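Local structure of ORF10 (Moritella marina, 6RIW) at residues F133-H138 and L155-A160; V595-Q600 and I623-V628. The protein probably condenses acyl chains on a carrier protein as the ketosynthase–chain length factor part of a polyunsaturated fatty acid synthase. One frame throughout, in Å; residues are numbered along the deposited sequence.

Contact 1. Residues F133-H138 and L155-A160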
loop_
_atom_site.group_PDB
_atom_site.type_symbol
_atom_site.label_atom_id
_atom_site.label_comp_id
_atom_site.label_asym_id
_atom_site.label_seq_id
_atom_site.Cartn_x
_atom_site.Cartn_y
_atom_site.Cartn_z
ATOM N N PHE A 133 9.638 -3.268 -15.925
ATOM C CA PHE A 133 10.897 -3.517 -15.225
ATOM C C PHE A 133 11.582 -4.816 -15.630
ATOM O O PHE A 133 12.810 -4.889 -15.594
ATOM C CB PHE A 133 10.658 -3.493 -13.714
ATOM C CG PHE A 133 10.076 -2.193 -13.258
ATOM C CD1 PHE A 133 10.829 -1.019 -13.379
ATOM C CD2 PHE A 133 8.768 -2.118 -12.786
ATOM C CE1 PHE A 133 10.276 0.207 -13.003
ATOM C CE2 PHE A 133 8.213 -0.916 -12.390
ATOM C CZ PHE A 133 8.951 0.257 -12.501
ATOM N N MET A 134 10.821 -5.840 -16.005
ATOM C CA MET A 134 11.446 -7.109 -16.386
ATOM C C MET A 134 12.564 -6.961 -17.417
ATOM O O MET A 134 13.570 -7.684 -17.302
ATOM C CB MET A 134 10.385 -8.081 -16.931
ATOM C CG MET A 134 9.429 -8.673 -15.933
ATOM S SD MET A 134 10.141 -9.205 -14.350
ATOM C CE MET A 134 8.687 -9.047 -13.306
ATOM N N PRO A 135 12.456 -6.111 -18.441
ATOM C CA PRO A 135 13.538 -6.058 -19.435
ATOM C C PRO A 135 14.869 -5.610 -18.857
ATOM O O PRO A 135 15.902 -5.950 -19.430
ATOM C CB PRO A 135 13.018 -5.057 -20.476
ATOM C CG PRO A 135 11.551 -5.098 -20.342
ATOM C CD PRO A 135 11.318 -5.259 -18.850
ATOM N N LEU A 136 14.880 -4.856 -17.750
ATOM C CA LEU A 136 16.147 -4.531 -17.090
ATOM C C LEU A 136 16.911 -5.805 -16.740
ATOM O O LEU A 136 18.059 -5.988 -17.152
ATOM C CB LEU A 136 15.900 -3.731 -15.811
ATOM C CG LEU A 136 15.269 -2.342 -15.937
ATOM C CD1 LEU A 136 14.746 -1.860 -14.564
ATOM C CD2 LEU A 136 16.318 -1.396 -16.499
ATOM N N TYR A 137 16.289 -6.685 -15.953
ATOM C CA TYR A 137 16.999 -7.876 -15.485
ATOM C C TYR A 137 17.278 -8.827 -16.633
ATOM O O TYR A 137 18.335 -9.476 -16.668
ATOM C CB TYR A 137 16.200 -8.609 -14.413
ATOM C CG TYR A 137 15.354 -7.697 -13.563
ATOM C CD1 TYR A 137 15.947 -6.627 -12.885
ATOM C CD2 TYR A 137 13.969 -7.910 -13.433
ATOM C CE1 TYR A 137 15.183 -5.761 -12.120
ATOM C CE2 TYR A 137 13.190 -7.067 -12.660
ATOM C CZ TYR A 137 13.807 -6.003 -11.993
ATOM O OH TYR A 137 13.049 -5.145 -11.234
ATOM N N HIS A 138 16.330 -8.956 -17.557
ATOM C CA HIS A 138 16.436 -10.020 -18.552
ATOM C C HIS A 138 17.372 -9.647 -19.691
ATOM O O HIS A 138 18.008 -10.536 -20.270
ATOM C CB HIS A 138 15.024 -10.407 -19.036
ATOM C CG HIS A 138 14.199 -11.035 -17.951
ATOM N ND1 HIS A 138 12.818 -10.993 -17.924
ATOM C CD2 HIS A 138 14.578 -11.703 -16.832
ATOM C CE1 HIS A 138 12.386 -11.630 -16.844
ATOM N NE2 HIS A 138 13.436 -12.066 -16.165
ATOM N N LEU A 155 17.611 -14.731 -25.148
ATOM C CA LEU A 155 16.578 -15.014 -24.168
ATOM C C LEU A 155 15.216 -14.568 -24.691
ATOM O O LEU A 155 15.100 -13.542 -25.371
ATOM C CB LEU A 155 16.901 -14.296 -22.856
ATOM C CG LEU A 155 16.012 -14.591 -21.650
ATOM C CD1 LEU A 155 16.161 -16.028 -21.210
ATOM C CD2 LEU A 155 16.454 -13.636 -20.528
ATOM N N THR A 156 14.180 -15.332 -24.363
ATOM C CA THR A 156 12.832 -14.926 -24.741
ATOM C C THR A 156 12.247 -13.965 -23.703
ATOM O O THR A 156 12.609 -14.002 -22.522
ATOM C CB THR A 156 11.914 -16.139 -24.917
ATOM O OG1 THR A 156 11.792 -16.842 -23.679
ATOM C CG2 THR A 156 12.478 -17.093 -25.989
ATOM N N HIS A 157 11.345 -13.091 -24.158
ATOM C CA HIS A 157 10.638 -12.201 -23.235
ATOM C C HIS A 157 9.774 -13.003 -22.248
ATOM O O HIS A 157 9.261 -14.082 -22.558
ATOM C CB HIS A 157 9.794 -11.192 -24.037
ATOM C CG HIS A 157 9.521 -9.906 -23.318
ATOM N ND1 HIS A 157 10.441 -8.886 -23.240
ATOM C CD2 HIS A 157 8.423 -9.470 -22.660
ATOM C CE1 HIS A 157 9.925 -7.877 -22.563
ATOM N NE2 HIS A 157 8.701 -8.207 -22.198
ATOM N N TYR A 158 9.595 -12.460 -21.033
ATOM C CA TYR A 158 8.949 -13.237 -19.970
ATOM C C TYR A 158 7.480 -13.551 -20.264
ATOM O O TYR A 158 6.978 -14.594 -19.836
ATOM C CB TYR A 158 9.092 -12.504 -18.627
ATOM C CG TYR A 158 8.098 -11.377 -18.426
ATOM C CD1 TYR A 158 8.250 -10.167 -19.085
ATOM C CD2 TYR A 158 7.004 -11.543 -17.572
ATOM C CE1 TYR A 158 7.311 -9.119 -18.895
ATOM C CE2 TYR A 158 6.062 -10.515 -17.375
ATOM C CZ TYR A 158 6.222 -9.320 -18.040
ATOM O OH TYR A 158 5.278 -8.327 -17.844
ATOM N N THR A 159 6.781 -12.679 -20.993
ATOM C CA THR A 159 5.404 -12.913 -21.431
ATOM C C THR A 159 5.239 -12.147 -22.738
ATOM O O THR A 159 6.189 -11.527 -23.227
ATOM C CB THR A 159 4.383 -12.488 -20.363
ATOM O OG1 THR A 159 3.090 -13.045 -20.646
ATOM C CG2 THR A 159 4.252 -10.961 -20.284
ATOM N N ALA A 160 4.042 -12.177 -23.315
ATOM C CA ALA A 160 3.853 -11.377 -24.525
ATOM C C ALA A 160 4.119 -9.912 -24.184
ATOM O O ALA A 160 3.502 -9.383 -23.246
ATOM C CB ALA A 160 2.443 -11.534 -25.089
HETATM O O HOH W 1 11.529 -10.391 -20.267
#
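The Tyr158 ring has a partner on each face: Met134 CG over one and Thr159 CG2, displaced toward the rim, over the other. Met134 CG lies 3.6 Å from the centroid of the Tyr158 ring and 11° off its normal, which makes this a CH-pi contact at the ring centre. Met134 SD lies farther off on the same side, 5.0 Å from the Tyr158 centroid, a longer Met-aromatic contact. The side chains of Met134 and Tyr158 cross at about a right angle. The His157 ring instead meets helix 129-148 at its edge, where CE1 is 3.9 Å from Pro135 CG; Thr159 O also lies at the ring edge, in plane, and a water sits over one face toward the rim. Outside the two segments, His157 ND1 is hydrogen-bonded to Met949 N.

In this ketosynthase of the thiolase-like superfamily, the loop that follows helix 129-148 folds back onto that helix. The helix is kinked here: Pro135 has no N-H to give, and Leu136 N bonds to Phe133 O, three residues back instead of four.

No direct hydrogen bond links the segments; the water over the His157 ring does so, 2.7 Å from His138 ND1 and accepting from Tyr158 N at 2.9 Å. The other ring nitrogen, His138 NE2, bonds to Gly593 O, so both nitrogens fix the ring's rotation. His138 CE1 also approaches Tyr158 CB at 3.8 Å. Leu155 has CG anti to its backbone N and CD2 anti to CA, and this extended branch brings CD2 to 3.5 Å from His138 O.

Contact 2. Residues V595-Q600 and I623-V628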
loop_
_atom_site.group_PDB
_atom_site.type_symbol
_atom_site.label_atom_id
_atom_site.label_comp_id
_atom_site.label_asym_id
_atom_site.label_seq_id
_atom_site.Cartn_x
_atom_site.Cartn_y
_atom_site.Cartn_z
ATOM N N VAL A 595 11.856 -15.956 -11.118
ATOM C CA VAL A 595 10.998 -17.138 -11.234
ATOM C C VAL A 595 10.661 -17.429 -12.692
ATOM O O VAL A 595 10.656 -18.590 -13.133
ATOM C CB VAL A 595 9.732 -16.938 -10.386
ATOM C CG1 VAL A 595 8.666 -17.921 -10.780
ATOM C CG2 VAL A 595 10.082 -17.038 -8.885
ATOM N N ASN A 596 10.424 -16.381 -13.474
ATOM C CA ASN A 596 9.932 -16.557 -14.841
ATOM C C ASN A 596 10.994 -17.136 -15.772
ATOM O O ASN A 596 10.653 -17.634 -16.856
ATOM C CB ASN A 596 9.428 -15.212 -15.363
ATOM C CG ASN A 596 8.235 -15.344 -16.281
ATOM O OD1 ASN A 596 7.231 -14.652 -16.105
ATOM N ND2 ASN A 596 8.357 -16.196 -17.312
ATOM N N LEU A 597 12.265 -17.116 -15.366
ATOM C CA LEU A 597 13.296 -17.688 -16.220
ATOM C C LEU A 597 13.082 -19.187 -16.452
ATOM O O LEU A 597 13.650 -19.724 -17.399
ATOM C CB LEU A 597 14.687 -17.423 -15.637
ATOM C CG LEU A 597 15.093 -15.942 -15.687
ATOM C CD1 LEU A 597 16.402 -15.716 -14.900
ATOM C CD2 LEU A 597 15.275 -15.512 -17.113
ATOM N N THR A 598 12.288 -19.857 -15.604
ATOM C CA THR A 598 11.860 -21.244 -15.845
ATOM C C THR A 598 11.382 -21.465 -17.281
ATOM O O THR A 598 11.875 -22.346 -17.997
ATOM C CB THR A 598 10.732 -21.618 -14.873
ATOM O OG1 THR A 598 11.260 -21.703 -13.545
ATOM C CG2 THR A 598 10.112 -22.969 -15.251
ATOM N N THR A 599 10.396 -20.694 -17.712
ATOM C CA THR A 599 9.893 -20.895 -19.061
ATOM C C THR A 599 10.651 -20.069 -20.072
ATOM O O THR A 599 10.725 -20.458 -21.243
ATOM C CB THR A 599 8.394 -20.573 -19.138
ATOM O OG1 THR A 599 8.137 -19.296 -18.539
ATOM C CG2 THR A 599 7.586 -21.645 -18.409
ATOM N N GLN A 600 11.246 -18.945 -19.657
ATOM C CA GLN A 600 12.045 -18.173 -20.607
ATOM C C GLN A 600 13.235 -18.977 -21.118
ATOM O O GLN A 600 13.522 -18.966 -22.323
ATOM C CB GLN A 600 12.531 -16.874 -19.978
ATOM C CG GLN A 600 11.427 -15.873 -19.816
ATOM C CD GLN A 600 11.902 -14.699 -19.024
ATOM O OE1 GLN A 600 11.729 -14.672 -17.800
ATOM N NE2 GLN A 600 12.546 -13.734 -19.703
ATOM N N ILE A 623 21.415 -21.383 -12.621
ATOM C CA ILE A 623 22.511 -20.418 -12.638
ATOM C C ILE A 623 21.987 -19.025 -12.967
ATOM O O ILE A 623 22.344 -18.039 -12.313
ATOM C CB ILE A 623 23.596 -20.844 -13.637
ATOM C CG1 ILE A 623 24.275 -22.149 -13.202
ATOM C CG2 ILE A 623 24.650 -19.734 -13.801
ATOM C CD1 ILE A 623 25.088 -22.741 -14.345
ATOM N N ALA A 624 21.152 -18.930 -14.003
ATOM C CA ALA A 624 20.559 -17.643 -14.380
ATOM C C ALA A 624 19.666 -17.098 -13.268
ATOM O O ALA A 624 19.733 -15.905 -12.950
ATOM C CB ALA A 624 19.764 -17.792 -15.682
ATOM N N LYS A 625 18.820 -17.953 -12.680
ATOM C CA LYS A 625 17.920 -17.521 -11.608
ATOM C C LYS A 625 18.697 -16.935 -10.436
ATOM O O LYS A 625 18.339 -15.875 -9.892
ATOM C CB LYS A 625 17.079 -18.702 -11.130
ATOM C CG LYS A 625 15.920 -19.089 -12.062
ATOM C CD LYS A 625 15.179 -20.252 -11.427
ATOM C CE LYS A 625 13.829 -20.505 -12.116
ATOM N NZ LYS A 625 13.266 -21.815 -11.671
ATOM N N ASP A 626 19.752 -17.635 -10.003
ATOM C CA ASP A 626 20.513 -17.174 -8.845
ATOM C C ASP A 626 21.213 -15.851 -9.114
ATOM O O ASP A 626 21.489 -15.101 -8.166
ATOM C CB ASP A 626 21.525 -18.237 -8.431
ATOM C CG ASP A 626 20.871 -19.435 -7.768
ATOM O OD1 ASP A 626 19.649 -19.374 -7.471
ATOM O OD2 ASP A 626 21.571 -20.452 -7.551
ATOM N N GLY A 627 21.474 -15.535 -10.383
ATOM C CA GLY A 627 22.005 -14.230 -10.711
ATOM C C GLY A 627 21.024 -13.107 -10.436
ATOM O O GLY A 627 21.428 -12.004 -10.059
ATOM N N VAL A 628 19.729 -13.368 -10.608
ATOM C CA VAL A 628 18.723 -12.308 -10.525
ATOM C C VAL A 628 18.270 -12.069 -9.089
ATOM O O VAL A 628 18.147 -10.918 -8.644
ATOM C CB VAL A 628 17.527 -12.648 -11.433
ATOM C CG1 VAL A 628 16.416 -11.610 -11.227
ATOM C CG2 VAL A 628 17.976 -12.673 -12.880
#
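Val595 offers Lys625 its carbonyl rather than its side chain: Val595 O is 3.8 Å from Lys625 CE, while the valine CB points away and its side chain packs on Met229 and Met233 of helix 228-237. This is a helix-to-helix contact in the second ketosynthase-like unit of the chain, presumably the chain length factor, where the beginning of helix 597-608 meets the last turns of helix 614-628.

Leu597 makes the apolar part. Its CB lies 4.1 Å from Lys625 CG, and its CD1 reaches the backbone of the facing helix, 3.9 Å from Ala624 O. The same methyl fits between residues one turn apart, with Leu597 CD1 4.0 Å from both Ala624 CB and Val628 CG2. His138 of helix 129-148 also packs against Leu597.

Thr598 supplies the polar part. Lys625 runs out to it as an extended chain, chi2, chi3 and chi4 all near anti (-179°, 167° and 168°), passing Leu597 before its NZ donates to Thr598 OG1. The ammonium has a second partner, a salt bridge to Asp56 of the first ketosynthase unit, so this one group ties the two helices to the other ketosynthase unit. A methionine in place of Lys625 would probably leave Asp56 without its opposite charge and Thr598 OG1 without this donor. The NZ–OG1 bond between Lys625 and Thr598 is short, 2.7 Å, and bent at the nitrogen, as the 3.2 Å from Lys625 CE to Thr598 OG1 attests.

Contact 1 closes before contact 2 opens along the chain, and the two lie in different ketosynthase units, yet their centres are about 11 Å apart. They meet directly: Gln600 NE2 of contact 2 probably bonds to Thr156 O of contact 1 at 2.8 Å, and Gln600 OE1 packs against His138 CE1 at 3.3 Å. Helix 129-148 is the common element, carrying residues 133-138 and also touching Leu597, Ala624 and Val628. The pair therefore belongs to the interface between the two units, which is also bridged by antiparallel strands 189-193 and 659-663. Such joining of two thiolase-like folds is consistent with a ketosynthase–chain length factor didomain in one chain.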